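Local coordinates for protein globin III, extracellular (Lumbricus terrestris, PDB 1X9F) that probably carries oxygen reversibly on its heme, as one globin subunit of the giant extracellular hemoglobin (erythrocruorin) of the earthworm, at residues C[7-12]-C[84-89]; C[37-42]-C[114-119]; C[93-98]-C[145-150]. All blocks are in the same frame, centred on the assembly; numbering follows the deposited sequence.

Contact 1. Residues C[7-12]-C[84-89]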
# COMPACT_ATOMS: atom_id res chain seq x y z
N CYS C 7 15.50 -8.43 -30.40
CA CYS C 7 15.49 -9.48 -29.39
C CYS C 7 16.75 -9.37 -28.54
O CYS C 7 17.55 -10.31 -28.43
CB CYS C 7 15.35 -10.86 -30.03
SG CYS C 7 14.99 -12.16 -28.83
N SER C 8 16.93 -8.18 -27.97
CA SER C 8 18.05 -7.84 -27.11
C SER C 8 18.06 -8.69 -25.84
O SER C 8 17.17 -9.52 -25.62
CB SER C 8 17.95 -6.37 -26.73
OG SER C 8 16.81 -6.13 -25.91
N GLU C 9 19.09 -8.48 -25.01
CA GLU C 9 19.19 -9.12 -23.71
C GLU C 9 17.91 -9.00 -22.90
O GLU C 9 17.28 -10.01 -22.58
CB GLU C 9 20.35 -8.53 -22.90
CG GLU C 9 21.74 -8.80 -23.45
CD GLU C 9 22.14 -10.27 -23.42
OE1 GLU C 9 23.00 -10.65 -24.23
OE2 GLU C 9 21.60 -11.04 -22.58
N GLU C 10 17.53 -7.76 -22.57
CA GLU C 10 16.30 -7.48 -21.82
C GLU C 10 15.06 -8.03 -22.53
O GLU C 10 14.18 -8.60 -21.89
CB GLU C 10 16.12 -5.98 -21.53
CG GLU C 10 16.92 -5.43 -20.34
CD GLU C 10 16.24 -5.68 -19.00
OE1 GLU C 10 15.26 -4.97 -18.67
OE2 GLU C 10 16.71 -6.58 -18.26
N ASP C 11 15.01 -7.87 -23.86
CA ASP C 11 13.91 -8.41 -24.68
C ASP C 11 13.64 -9.88 -24.40
O ASP C 11 12.52 -10.26 -24.04
CB ASP C 11 14.20 -8.28 -26.18
CG ASP C 11 13.96 -6.88 -26.72
OD1 ASP C 11 14.53 -6.56 -27.78
OD2 ASP C 11 13.24 -6.02 -26.16
N HIS C 12 14.67 -10.71 -24.55
CA HIS C 12 14.49 -12.14 -24.37
C HIS C 12 14.23 -12.53 -22.91
O HIS C 12 13.60 -13.55 -22.65
CB HIS C 12 15.61 -12.96 -25.04
CG HIS C 12 16.87 -13.09 -24.22
ND1 HIS C 12 18.08 -12.60 -24.65
CD2 HIS C 12 17.10 -13.69 -23.03
CE1 HIS C 12 19.01 -12.87 -23.74
NE2 HIS C 12 18.43 -13.53 -22.75
N LEU C 84 16.07 -21.36 -24.64
CA LEU C 84 17.46 -21.22 -25.07
C LEU C 84 17.82 -19.80 -25.50
O LEU C 84 18.93 -19.56 -25.98
CB LEU C 84 17.82 -22.25 -26.16
CG LEU C 84 17.99 -23.71 -25.69
CD1 LEU C 84 18.24 -24.63 -26.87
CD2 LEU C 84 19.10 -23.87 -24.64
N LEU C 85 16.91 -18.85 -25.31
CA LEU C 85 17.17 -17.46 -25.70
C LEU C 85 18.38 -16.84 -25.00
O LEU C 85 19.10 -16.02 -25.59
CB LEU C 85 15.92 -16.59 -25.54
CG LEU C 85 14.84 -16.76 -26.61
CD1 LEU C 85 13.52 -16.15 -26.15
CD2 LEU C 85 15.26 -16.14 -27.95
N ASP C 86 18.64 -17.24 -23.76
CA ASP C 86 19.81 -16.75 -23.04
C ASP C 86 21.10 -17.48 -23.39
O ASP C 86 22.09 -17.38 -22.67
CB ASP C 86 19.59 -16.79 -21.52
CG ASP C 86 20.44 -15.75 -20.79
OD1 ASP C 86 20.72 -15.94 -19.58
OD2 ASP C 86 20.88 -14.71 -21.34
N ASP C 87 21.09 -18.22 -24.50
CA ASP C 87 22.26 -18.99 -24.93
C ASP C 87 22.26 -19.07 -26.46
O ASP C 87 21.98 -20.11 -27.05
CB ASP C 87 22.23 -20.39 -24.28
CG ASP C 87 23.51 -21.19 -24.54
OD1 ASP C 87 24.27 -20.89 -25.48
OD2 ASP C 87 23.82 -22.17 -23.84
N PRO C 88 22.57 -17.94 -27.10
CA PRO C 88 22.45 -17.81 -28.55
C PRO C 88 23.01 -18.97 -29.40
O PRO C 88 22.33 -19.39 -30.34
CB PRO C 88 23.15 -16.47 -28.87
CG PRO C 88 23.76 -16.00 -27.58
CD PRO C 88 23.05 -16.69 -26.47
N PRO C 89 24.21 -19.50 -29.12
CA PRO C 89 24.73 -20.59 -29.95
C PRO C 89 23.99 -21.92 -29.78
O PRO C 89 23.83 -22.65 -30.75
CB PRO C 89 26.19 -20.71 -29.52
CG PRO C 89 26.23 -20.17 -28.15
CD PRO C 89 25.17 -19.12 -28.07

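Contact 2. Residues C[37-42]-C[114-119]. With HEM (protoporphyrin IX containing Fe), chain R; CMO (carbon monoxide), chain S.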
# COMPACT_ATOMS: atom_id res chain seq x y z
N ARG C 37 -3.20 -26.68 -30.56
CA ARG C 37 -4.34 -27.02 -31.41
C ARG C 37 -4.97 -25.75 -31.98
O ARG C 37 -5.17 -25.64 -33.19
CB ARG C 37 -5.35 -27.86 -30.62
CG ARG C 37 -6.40 -28.56 -31.47
CD ARG C 37 -7.72 -27.80 -31.50
NE ARG C 37 -8.88 -28.68 -31.34
CZ ARG C 37 -9.04 -29.52 -30.32
NH1 ARG C 37 -8.11 -29.62 -29.36
NH2 ARG C 37 -10.13 -30.27 -30.25
N LEU C 38 -5.26 -24.78 -31.11
CA LEU C 38 -5.83 -23.51 -31.54
C LEU C 38 -4.97 -22.85 -32.62
O LEU C 38 -5.49 -22.48 -33.68
CB LEU C 38 -6.00 -22.58 -30.34
CG LEU C 38 -6.39 -21.14 -30.72
CD1 LEU C 38 -7.85 -20.87 -30.38
CD2 LEU C 38 -5.48 -20.16 -30.00
N LEU C 39 -3.67 -22.73 -32.36
CA LEU C 39 -2.74 -22.10 -33.31
C LEU C 39 -2.74 -22.76 -34.68
O LEU C 39 -2.93 -22.09 -35.69
CB LEU C 39 -1.32 -22.05 -32.74
CG LEU C 39 -1.12 -21.27 -31.43
CD1 LEU C 39 0.25 -21.55 -30.84
CD2 LEU C 39 -1.35 -19.76 -31.62
N LEU C 40 -2.51 -24.07 -34.73
CA LEU C 40 -2.43 -24.77 -36.01
C LEU C 40 -3.77 -24.79 -36.72
O LEU C 40 -3.84 -24.60 -37.94
CB LEU C 40 -1.88 -26.18 -35.81
CG LEU C 40 -0.45 -26.24 -35.29
CD1 LEU C 40 -0.06 -27.68 -35.00
CD2 LEU C 40 0.54 -25.62 -36.29
N THR C 41 -4.84 -25.01 -35.96
CA THR C 41 -6.19 -24.96 -36.50
C THR C 41 -6.47 -23.64 -37.22
O THR C 41 -6.99 -23.63 -38.34
CB THR C 41 -7.22 -25.22 -35.37
OG1 THR C 41 -7.49 -26.63 -35.30
CG2 THR C 41 -8.59 -24.62 -35.70
N LYS C 42 -6.11 -22.53 -36.57
CA LYS C 42 -6.26 -21.20 -37.14
C LYS C 42 -5.36 -21.05 -38.37
O LYS C 42 -5.77 -20.44 -39.37
CB LYS C 42 -5.92 -20.13 -36.08
CG LYS C 42 -6.10 -18.67 -36.52
CD LYS C 42 -7.55 -18.20 -36.49
CE LYS C 42 -7.66 -16.69 -36.78
NZ LYS C 42 -7.11 -16.31 -38.12
N LYS C 114 5.14 -16.95 -41.73
CA LYS C 114 4.79 -15.55 -41.54
C LYS C 114 3.39 -15.41 -40.96
O LYS C 114 3.13 -14.54 -40.14
CB LYS C 114 4.90 -14.76 -42.84
CG LYS C 114 4.52 -13.29 -42.68
CD LYS C 114 4.77 -12.54 -43.97
CE LYS C 114 4.35 -11.09 -43.83
NZ LYS C 114 4.68 -10.33 -45.10
N LYS C 115 2.50 -16.30 -41.40
CA LYS C 115 1.14 -16.34 -40.90
C LYS C 115 1.12 -16.82 -39.46
O LYS C 115 0.45 -16.23 -38.61
CB LYS C 115 0.29 -17.26 -41.78
CG LYS C 115 -0.97 -16.61 -42.29
CD LYS C 115 -1.80 -16.03 -41.16
CE LYS C 115 -2.94 -15.19 -41.70
NZ LYS C 115 -2.46 -14.07 -42.57
N PHE C 116 1.85 -17.90 -39.20
CA PHE C 116 1.96 -18.44 -37.85
C PHE C 116 2.38 -17.37 -36.85
O PHE C 116 1.77 -17.23 -35.79
CB PHE C 116 2.92 -19.63 -37.83
CG PHE C 116 2.83 -20.44 -36.57
CD1 PHE C 116 3.89 -20.46 -35.67
CD2 PHE C 116 1.68 -21.18 -36.28
CE1 PHE C 116 3.82 -21.20 -34.50
CE2 PHE C 116 1.60 -21.92 -35.11
CZ PHE C 116 2.67 -21.93 -34.21
N GLY C 117 3.40 -16.59 -37.21
CA GLY C 117 3.83 -15.44 -36.42
C GLY C 117 2.72 -14.47 -36.08
O GLY C 117 2.64 -13.99 -34.94
N GLU C 118 1.86 -14.17 -37.05
CA GLU C 118 0.72 -13.29 -36.82
C GLU C 118 -0.27 -13.94 -35.87
O GLU C 118 -0.74 -13.30 -34.93
CB GLU C 118 0.01 -12.94 -38.12
CG GLU C 118 0.88 -12.25 -39.16
CD GLU C 118 0.29 -12.34 -40.56
OE1 GLU C 118 0.95 -11.87 -41.50
OE2 GLU C 118 -0.83 -12.88 -40.72
N ILE C 119 -0.60 -15.21 -36.13
CA ILE C 119 -1.52 -15.95 -35.27
C ILE C 119 -0.98 -16.03 -33.84
O ILE C 119 -1.73 -15.86 -32.87
CB ILE C 119 -1.83 -17.35 -35.85
CG1 ILE C 119 -2.59 -17.23 -37.17
CG2 ILE C 119 -2.64 -18.19 -34.85
CD1 ILE C 119 -2.63 -18.51 -37.98
CHA HEM R . 6.70 -30.93 -37.29
CHB HEM R . 8.24 -27.32 -34.35
CHC HEM R . 5.91 -24.01 -37.08
CHD HEM R . 4.68 -27.59 -40.21
C1A HEM R . 7.31 -30.22 -36.15
C2A HEM R . 7.96 -30.91 -35.13
C3A HEM R . 8.44 -29.86 -34.22
C4A HEM R . 7.96 -28.65 -34.90
CMA HEM R . 9.22 -29.99 -32.94
CAA HEM R . 8.13 -32.39 -34.98
CBA HEM R . 9.52 -32.80 -35.45
CGA HEM R . 9.65 -34.28 -35.23
O1A HEM R . 9.94 -34.70 -34.09
O2A HEM R . 9.45 -35.04 -36.21
C1B HEM R . 7.72 -26.06 -34.86
C2B HEM R . 7.93 -24.87 -34.16
C3B HEM R . 7.25 -24.00 -34.94
C4B HEM R . 6.71 -24.65 -36.03
CMB HEM R . 8.70 -24.62 -32.88
CAB HEM R . 7.20 -22.69 -34.70
CBB HEM R . 7.30 -21.45 -34.12
C1C HEM R . 5.33 -24.74 -38.22
C2C HEM R . 4.58 -24.09 -39.19
C3C HEM R . 4.27 -25.11 -40.05
C4C HEM R . 4.80 -26.28 -39.55
CMC HEM R . 4.24 -22.63 -39.30
CAC HEM R . 3.43 -24.98 -41.27
CBC HEM R . 3.82 -25.06 -42.61
C1D HEM R . 5.13 -28.88 -39.69
C2D HEM R . 4.84 -30.07 -40.34
C3D HEM R . 5.40 -31.06 -39.55
C4D HEM R . 6.00 -30.30 -38.43
CMD HEM R . 4.08 -30.24 -41.64
CAD HEM R . 5.39 -32.54 -39.77
CBD HEM R . 4.10 -33.08 -39.17
CGD HEM R . 4.17 -34.58 -39.28
O1D HEM R . 3.71 -35.13 -40.31
O2D HEM R . 4.69 -35.20 -38.34
NA HEM R . 7.31 -28.85 -36.07
NB HEM R . 6.97 -25.99 -36.00
NC HEM R . 5.50 -26.08 -38.41
ND HEM R . 5.83 -28.96 -38.52
FE HEM R . 6.43 -27.48 -37.27
C CMO S . 4.41 -27.84 -36.15
O CMO S . 3.27 -27.57 -35.81

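Contact 3. Residues C[93-98]-C[145-150]. With HEM (protoporphyrin IX containing Fe), chain O; PO4 (phosphate ion), chain Q.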
# COMPACT_ATOMS: atom_id res chain seq x y z
N ALA C 93 21.78 -23.96 -32.86
CA ALA C 93 21.84 -25.39 -33.11
C ALA C 93 20.43 -25.96 -33.10
O ALA C 93 20.08 -26.78 -33.95
CB ALA C 93 22.70 -26.06 -32.06
N ALA C 94 19.62 -25.52 -32.13
CA ALA C 94 18.25 -26.01 -31.98
C ALA C 94 17.35 -25.57 -33.13
O ALA C 94 16.59 -26.37 -33.67
CB ALA C 94 17.68 -25.57 -30.64
N LEU C 95 17.45 -24.30 -33.50
CA LEU C 95 16.62 -23.75 -34.57
C LEU C 95 17.04 -24.32 -35.92
O LEU C 95 16.20 -24.52 -36.80
CB LEU C 95 16.65 -22.22 -34.58
CG LEU C 95 16.09 -21.54 -33.32
CD1 LEU C 95 16.14 -20.02 -33.48
CD2 LEU C 95 14.66 -21.98 -33.00
N ASP C 96 18.33 -24.59 -36.08
CA ASP C 96 18.85 -25.21 -37.29
C ASP C 96 18.32 -26.64 -37.45
O ASP C 96 17.88 -27.03 -38.53
CB ASP C 96 20.37 -25.19 -37.30
CG ASP C 96 20.96 -25.53 -38.64
OD1 ASP C 96 20.70 -24.79 -39.62
OD2 ASP C 96 21.69 -26.53 -38.82
N HIS C 97 18.35 -27.41 -36.36
CA HIS C 97 17.73 -28.74 -36.32
C HIS C 97 16.25 -28.68 -36.71
O HIS C 97 15.81 -29.45 -37.58
CB HIS C 97 17.90 -29.34 -34.93
CG HIS C 97 17.45 -30.76 -34.82
ND1 HIS C 97 18.23 -31.83 -35.21
CD2 HIS C 97 16.30 -31.30 -34.35
CE1 HIS C 97 17.58 -32.96 -34.98
NE2 HIS C 97 16.41 -32.66 -34.46
N LEU C 98 15.49 -27.78 -36.09
CA LEU C 98 14.10 -27.56 -36.50
C LEU C 98 14.02 -27.18 -37.98
O LEU C 98 13.13 -27.66 -38.70
CB LEU C 98 13.43 -26.49 -35.63
CG LEU C 98 13.12 -26.88 -34.18
CD1 LEU C 98 12.90 -25.65 -33.30
CD2 LEU C 98 11.91 -27.82 -34.09
N THR C 145 12.10 -17.06 -38.46
CA THR C 145 12.98 -16.90 -39.61
C THR C 145 14.02 -18.02 -39.69
O THR C 145 14.29 -18.53 -40.77
CB THR C 145 13.67 -15.52 -39.58
OG1 THR C 145 12.69 -14.49 -39.68
CG2 THR C 145 14.53 -15.31 -40.83
N LYS C 146 14.58 -18.41 -38.54
CA LYS C 146 15.61 -19.44 -38.52
C LYS C 146 15.04 -20.82 -38.88
O LYS C 146 15.65 -21.56 -39.66
CB LYS C 146 16.30 -19.47 -37.15
CG LYS C 146 17.82 -19.31 -37.19
CD LYS C 146 18.26 -17.84 -37.36
CE LYS C 146 18.14 -17.03 -36.05
NZ LYS C 146 19.22 -17.30 -35.05
N ILE C 147 13.88 -21.17 -38.32
CA ILE C 147 13.23 -22.44 -38.65
C ILE C 147 12.83 -22.51 -40.12
O ILE C 147 12.89 -23.57 -40.74
CB ILE C 147 12.00 -22.68 -37.73
CG1 ILE C 147 12.44 -22.68 -36.26
CG2 ILE C 147 11.33 -24.01 -38.06
CD1 ILE C 147 11.30 -22.56 -35.26
N SER C 148 12.43 -21.37 -40.69
CA SER C 148 11.90 -21.35 -42.06
C SER C 148 12.91 -20.99 -43.17
O SER C 148 12.55 -20.92 -44.34
CB SER C 148 10.68 -20.43 -42.14
OG SER C 148 11.04 -19.08 -41.90
N SER C 149 14.17 -20.76 -42.78
CA SER C 149 15.25 -20.37 -43.71
C SER C 149 15.58 -21.41 -44.79
O SER C 149 15.99 -21.05 -45.90
CB SER C 149 16.53 -20.03 -42.93
OG SER C 149 17.01 -21.15 -42.21
N ARG C 150 15.40 -22.69 -44.45
CA ARG C 150 15.70 -23.81 -45.35
C ARG C 150 14.54 -24.20 -46.23
O ARG C 150 14.53 -25.29 -46.83
CB ARG C 150 16.12 -25.03 -44.53
CG ARG C 150 17.56 -25.00 -44.16
CD ARG C 150 17.96 -26.13 -43.26
NE ARG C 150 19.33 -25.92 -42.80
CZ ARG C 150 20.42 -26.21 -43.51
NH1 ARG C 150 20.32 -26.74 -44.72
NH2 ARG C 150 21.61 -25.97 -42.98
CHA HEM O . 17.43 -38.48 -30.54
CHB HEM O . 14.19 -38.92 -26.91
CHC HEM O . 16.90 -42.46 -24.89
CHD HEM O . 20.02 -42.18 -28.65
C1A HEM O . 16.30 -38.22 -29.64
C2A HEM O . 15.41 -37.19 -29.92
C3A HEM O . 14.41 -37.27 -28.85
C4A HEM O . 14.90 -38.43 -28.08
CMA HEM O . 13.20 -36.40 -28.62
CAA HEM O . 15.47 -36.16 -31.02
CBA HEM O . 14.69 -36.55 -32.27
CGA HEM O . 14.97 -35.46 -33.28
O1A HEM O . 14.37 -34.37 -33.17
O2A HEM O . 15.80 -35.70 -34.18
C1B HEM O . 14.68 -39.96 -26.01
C2B HEM O . 13.99 -40.25 -24.85
C3B HEM O . 14.76 -41.24 -24.32
C4B HEM O . 15.83 -41.49 -25.14
CMB HEM O . 12.73 -39.64 -24.31
CAB HEM O . 14.41 -41.78 -23.16
CBB HEM O . 13.96 -42.27 -22.02
C1C HEM O . 18.06 -42.66 -25.76
C2C HEM O . 19.05 -43.55 -25.39
C3C HEM O . 19.93 -43.48 -26.45
C4C HEM O . 19.41 -42.55 -27.36
CMC HEM O . 19.08 -44.39 -24.14
CAC HEM O . 21.18 -44.27 -26.56
CBC HEM O . 22.09 -44.17 -25.57
C1D HEM O . 19.56 -41.11 -29.56
C2D HEM O . 20.31 -40.73 -30.67
C3D HEM O . 19.61 -39.68 -31.23
C4D HEM O . 18.45 -39.52 -30.34
CMD HEM O . 21.59 -41.34 -31.17
CAD HEM O . 19.94 -38.90 -32.48
CBD HEM O . 21.09 -37.93 -32.24
CGD HEM O . 21.30 -37.17 -33.53
O1D HEM O . 20.38 -36.43 -33.95
O2D HEM O . 22.38 -37.31 -34.13
NA HEM O . 16.01 -39.03 -28.57
NB HEM O . 15.80 -40.69 -26.24
NC HEM O . 18.22 -42.04 -26.96
ND HEM O . 18.43 -40.39 -29.31
FE HEM O . 17.08 -40.59 -27.81
P PO4 Q . 20.74 -30.98 -37.34
O1 PO4 Q . 21.93 -31.24 -38.25
O2 PO4 Q . 20.78 -31.93 -36.15
O3 PO4 Q . 19.46 -31.21 -38.11
O4 PO4 Q . 20.81 -29.55 -36.86

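Contact 1. Residues C[7-12]-C[84-89]
The imidazole of His12 lies between two peptide carbonyls, with Glu9 O over the centre of one face, 3.3 Å above the plane, and Leu85 O over the centre of the opposite face, 3.6 Å above it. Its first torsion puts CG between the backbone N and the carbonyl carbon (chi1 82°). The ring beyond CG lies against the turn at 84-87, and His12 NE2 donates to Asp86 OD2 at 3.1 Å. This bond is bent, 139° at the hydrogen, and the donor meets OD2 from above the carboxylate plane. Asp86 OD1 is taken by His24 of the neighbouring Globin II chain, so the carboxylate links two histidines of different subunits. Nearer the backbone, Leu85 slides past His12 in the opposite direction, with the two CB atoms 3.7 Å apart, and Leu85 CD2 sits 4.1 Å from Cys7 SG, which is in a disulfide with Cys139. A capping box of Ser8 and Asp11 starts helix 9-20: Asp11 N donates to Ser8 OG, and Ser8 N to Asp11 OD1. An alanine in place of His12 would probably leave Asp86 OD2 without its imidazole partner and open a gap between the two carbonyls. This is where the start of helix 9-20 joins the turn leading into helix 88-103. Glu9 OE2 lies 3.9 Å from Asp86 OD2, so two carboxylates and two carbonyl oxygens gather round one imidazole, a setting likely to favour its protonated form.

Contact 2. Residues C[37-42]-C[114-119]
Leu39 and Phe116 cross at about a right angle, Leu39 CB coming within 3.8 Å of Phe116 CE2 on an oblique approach to the ring. Against Ile119, Leu39 runs the other way: the two side chains slide past each other in opposite directions, and Leu39 CD2 rests 3.8 Å from Ile119 CG2. The ethyl arm of Ile119 reaches across to Lys42, whose CG lies 3.8 Å from Ile119 CD1; the lysine chain then bends, and its NZ pairs with Asp46. Helices 28-46 and 110-127 are the B and G helices of the globin fold, and at this crossing the axes of the two short segments pass 9.9 Å apart, with 132° between their N-to-C directions. The crossing packs against the distal side of the heme. Phe116 has CG anti to its backbone N (chi1 -166°), and the ring beyond it lies beside the porphyrin. There its rim atom CE1 is 3.5 Å from the vinyl carbon CBB of the heme, which sits at the ring edge. Leu40 forks over the ligand: both CD1 and CD2 stand 3.4 Å from the oxygen of the bound carbon monoxide, and CD2 also meets Phe116 CE2 at 4.0 Å, while His70 and Phe54 border the same pocket.

Contact 3. Residues C[93-98]-C[145-150]
Leu95 and Ile147 each hold their first side-chain branch beside the backbone N, Leu95 CG at chi1 -63° and Ile147 CG1 at chi1 -58°, and the two side chains meet at about a right angle. Helices 88-103 and 133-148, the F and H helices of the globin fold, are joined here by an apolar seam. Leu95 uses both its methyls: CD2 touches Ile147 CG1 at 4.0 Å, and CD1 lies 3.7 Å from Lys146 CB. Leu98 lies side by side with Ile147, pointing the same way, its CB 4.0 Å from Ile147 CG1. Leu98 also lines the heme pocket, so the seam backs directly onto the porphyrin. Lys146 lends only its inner carbons to this packing, for NZ turns to a salt bridge with Asp92. Beside the apolar seam, Asp96 OD1 comes in the plane of the Arg150 guanidinium, at its edge, but at 3.6 Å from Arg150 NE the salt bridge is long, and the arginine is poorly ordered. On another side of helix 88-103, His97 faces the Globin II chain. His97 NE2 donates at 3.0 Å to propionate oxygen O1A of a second heme, which is also hydrogen-bonded to Arg50 of that Globin II chain. A phosphate ion, probably from the crystallisation liquor, takes the other ring nitrogen: His97 ND1 to its O2 is 2.7 Å and nearly straight, 169° at the hydrogen.

Contact 1 lies on the far side of the chain's centre from contact 2, the two centres 23 Å apart. Contacts 1 and 3 share helix 88-103, are 16 Å apart between centres, and touch where Leu84 CD1 packs 3.9 Å from Ala94 CB. Contact 3 stands about 18 Å from contact 2, centre to centre, with nearest atoms about 6 Å apart. Along the chain contact 1 closes before contact 3 opens, whereas contact 2 interleaves with both. Contact 2 lines the ligand side of the heme and contact 3 puts Leu98 against it, while contacts 1 and 3 both reach the Globin II chain, so helix 88-103 joins the heme pocket to the subunit interface.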